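Ofchtiv-allosamidin (Ostrinia furnacalis, PDB 6JMB) probably hydrolyses chitin as a family 18 glycoside hydrolase of the insect group IV chitinases, and binds the inhibitor allosamidin in its active-site cleft. Local coordinates at residues A[225-228]-A[229-233]. Residues are numbered along the deposited sequence; the frame is centred on the assembly and turned at random.
Sequences NVNN and AVQYW
Asn225 caps the start of helix 226-235, and its carbonyl takes the N-H of Ala229 one turn on; the contact is a capped helix start with the i to i+4 backbone hydrogen bonds of its first turns. Ala229 N donates to Asn225 O at 3.1 Å. Val230 N to Val226 O follows at 2.9 Å and is nearly straight, 173° at the hydrogen. Gln231 N and Tyr232 N continue the series to Asn227 O and Asn228 O. Asn225 is the N-cap. Its CG stands near +60° from the backbone N (chi1 58°), which turns OD1 toward the N-H of Asn228. There OD1 accepts from Asn228 N at 2.9 Å, the donor lying nearly along the C=O axis. The bond serves a first-turn N-H, which has no helical carbonyl before it to pair with.

The chain belongs to the TIM-barrel family 18 hydrolases, and this helix packs outside the barrel strands. Val226 and Val230 run alongside each other, in the same direction, with CG1 of Val226 4.2 Å from CG2 of Val230. Both rest on Met245 of strand 243-256. The side chain of Val226 is about 13 Å from the bound allosamizoline.

On another side of the helix, Asn227 and Gln231 cross at a slant, their amide planes 33° apart. CG of Gln231 lies beside its backbone N, against Asn227 OD1 at 3.5 Å, and the chain then bends toward its amide. The two amides meet through a third residue: Asn227 OD1 and Gln231 NE2 both hydrogen-bond to Tyr333 OH. Asn228 ND2 turns back to the preceding loop, where the carbonyls of Glu220 and Leu223 receive it.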
ATOM      1  N   ASN A 225      -6.954  13.061  -3.620  1.00 10.50           N
ATOM      2  CA  ASN A 225      -6.038  12.725  -4.700  1.00 10.39           C
ATOM      3  C   ASN A 225      -4.602  12.707  -4.180  1.00 10.20           C
ATOM      4  O   ASN A 225      -4.308  13.148  -3.063  1.00 10.80           O
ATOM      5  CB  ASN A 225      -6.258  13.598  -5.951  1.00 11.62           C
ATOM      6  CG  ASN A 225      -6.105  15.088  -5.677  1.00 11.40           C
ATOM      7  OD1 ASN A 225      -5.099  15.533  -5.131  1.00 11.68           O
ATOM      8  ND2 ASN A 225      -7.107  15.868  -6.083  1.00 13.40           N
ATOM      9  N   VAL A 226      -3.713  12.146  -5.001  1.00  9.36           N
ATOM     10  CA  VAL A 226      -2.333  11.911  -4.584  1.00 10.24           C
ATOM     11  C   VAL A 226      -1.629  13.229  -4.285  1.00 10.59           C
ATOM     12  O   VAL A 226      -0.921  13.359  -3.280  1.00 10.81           O
ATOM     13  CB  VAL A 226      -1.588  11.095  -5.655  1.00 11.23           C
ATOM     14  CG1 VAL A 226      -0.111  10.959  -5.299  1.00 12.14           C
ATOM     15  CG2 VAL A 226      -2.241   9.725  -5.828  1.00 12.28           C
ATOM     16  N   ASN A 227      -1.797  14.220  -5.161  1.00  9.99           N
ATOM     17  CA  ASN A 227      -1.132  15.504  -4.959  1.00 10.63           C
ATOM     18  C   ASN A 227      -1.551  16.148  -3.639  1.00 10.64           C
ATOM     19  O   ASN A 227      -0.704  16.635  -2.877  1.00 10.46           O
ATOM     20  CB  ASN A 227      -1.416  16.429  -6.144  1.00 11.25           C
ATOM     21  CG  ASN A 227      -0.882  17.828  -5.938  1.00 11.72           C
ATOM     22  OD1 ASN A 227       0.322  18.043  -5.787  1.00 13.48           O
ATOM     23  ND2 ASN A 227      -1.786  18.800  -5.954  1.00 14.67           N
ATOM     24  N   ASN A 228      -2.853  16.147  -3.339  1.00 10.53           N
ATOM     25  CA  ASN A 228      -3.297  16.754  -2.087  1.00 10.87           C
ATOM     26  C   ASN A 228      -2.707  16.029  -0.884  1.00 10.81           C
ATOM     27  O   ASN A 228      -2.289  16.666   0.090  1.00 11.59           O
ATOM     28  CB  ASN A 228      -4.822  16.775  -2.009  1.00 12.34           C
ATOM     29  CG  ASN A 228      -5.436  17.880  -2.844  1.00 13.25           C
ATOM     30  OD1 ASN A 228      -4.776  18.863  -3.189  1.00 15.60           O
ATOM     31  ND2 ASN A 228      -6.705  17.720  -3.177  1.00 12.93           N
ATOM     32  N   ALA A 229      -2.629  14.697  -0.951  1.00  9.48           N
ATOM     33  CA  ALA A 229      -2.103  13.926   0.169  1.00 10.76           C
ATOM     34  C   ALA A 229      -0.614  14.174   0.360  1.00 10.06           C
ATOM     35  O   ALA A 229      -0.154  14.402   1.484  1.00 10.46           O
ATOM     36  CB  ALA A 229      -2.369  12.436  -0.051  1.00 10.34           C
ATOM     37  N   VAL A 230       0.159  14.120  -0.726  1.00 10.03           N
ATOM     38  CA  VAL A 230       1.599  14.347  -0.621  1.00 11.66           C
ATOM     39  C   VAL A 230       1.879  15.743  -0.088  1.00 11.23           C
ATOM     40  O   VAL A 230       2.705  15.930   0.815  1.00 11.51           O
ATOM     41  CB  VAL A 230       2.289  14.098  -1.974  1.00 11.47           C
ATOM     42  CG1 VAL A 230       3.725  14.627  -1.939  1.00 12.49           C
ATOM     43  CG2 VAL A 230       2.275  12.604  -2.300  1.00 11.55           C
ATOM     44  N   GLN A 231       1.185  16.745  -0.632  1.00 10.76           N
ATOM     45  CA  GLN A 231       1.419  18.107  -0.174  1.00 12.41           C
ATOM     46  C   GLN A 231       0.987  18.287   1.275  1.00 11.54           C
ATOM     47  O   GLN A 231       1.627  19.050   2.009  1.00 13.19           O
ATOM     48  CB  GLN A 231       0.749  19.115  -1.107  1.00 13.14           C
ATOM     49  CG  GLN A 231       1.289  19.082  -2.539  1.00 14.85           C
ATOM     50  CD  GLN A 231       2.795  19.238  -2.602  1.00 16.82           C
ATOM     51  OE1 GLN A 231       3.361  20.146  -1.994  1.00 20.55           O
ATOM     52  NE2 GLN A 231       3.457  18.343  -3.335  1.00 16.36           N
ATOM     53  N   TYR A 232      -0.062  17.583   1.718  1.00 11.51           N
ATOM     54  CA  TYR A 232      -0.416  17.640   3.136  1.00 11.33           C
ATOM     55  C   TYR A 232       0.728  17.123   4.006  1.00 11.87           C
ATOM     56  O   TYR A 232       1.147  17.788   4.963  1.00 11.78           O
ATOM     57  CB  TYR A 232      -1.704  16.866   3.453  1.00 12.41           C
ATOM     58  CG  TYR A 232      -1.826  16.762   4.956  1.00 13.26           C
ATOM     59  CD1 TYR A 232      -2.151  17.880   5.710  1.00 12.95           C
ATOM     60  CD2 TYR A 232      -1.516  15.584   5.628  1.00 12.75           C
ATOM     61  CE1 TYR A 232      -2.203  17.825   7.087  1.00 12.85           C
ATOM     62  CE2 TYR A 232      -1.566  15.519   7.011  1.00 11.25           C
ATOM     63  CZ  TYR A 232      -1.906  16.647   7.729  1.00 13.83           C
ATOM     64  OH  TYR A 232      -1.948  16.591   9.102  1.00 14.87           O
ATOM     65  N   TRP A 233       1.245  15.932   3.690  1.00 10.11           N
ATOM     66  CA  TRP A 233       2.277  15.333   4.529  1.00 11.35           C
ATOM     67  C   TRP A 233       3.540  16.182   4.546  1.00 12.24           C
ATOM     68  O   TRP A 233       4.155  16.366   5.603  1.00 14.15           O
ATOM     69  CB  TRP A 233       2.542  13.882   4.115  1.00 11.16           C
ATOM     70  CG  TRP A 233       1.490  12.970   4.677  1.00 11.05           C
ATOM     71  CD1 TRP A 233       0.279  12.664   4.121  1.00 10.55           C
ATOM     72  CD2 TRP A 233       1.534  12.291   5.940  1.00  9.60           C
ATOM     73  NE1 TRP A 233      -0.430  11.826   4.957  1.00 10.34           N
ATOM     74  CE2 TRP A 233       0.324  11.580   6.075  1.00  9.74           C
ATOM     75  CE3 TRP A 233       2.488  12.205   6.962  1.00 10.67           C
ATOM     76  CZ2 TRP A 233       0.039  10.805   7.192  1.00  9.95           C
ATOM     77  CZ3 TRP A 233       2.204  11.431   8.074  1.00 11.08           C
ATOM     78  CH2 TRP A 233       0.991  10.736   8.177  1.00 10.75           C
TER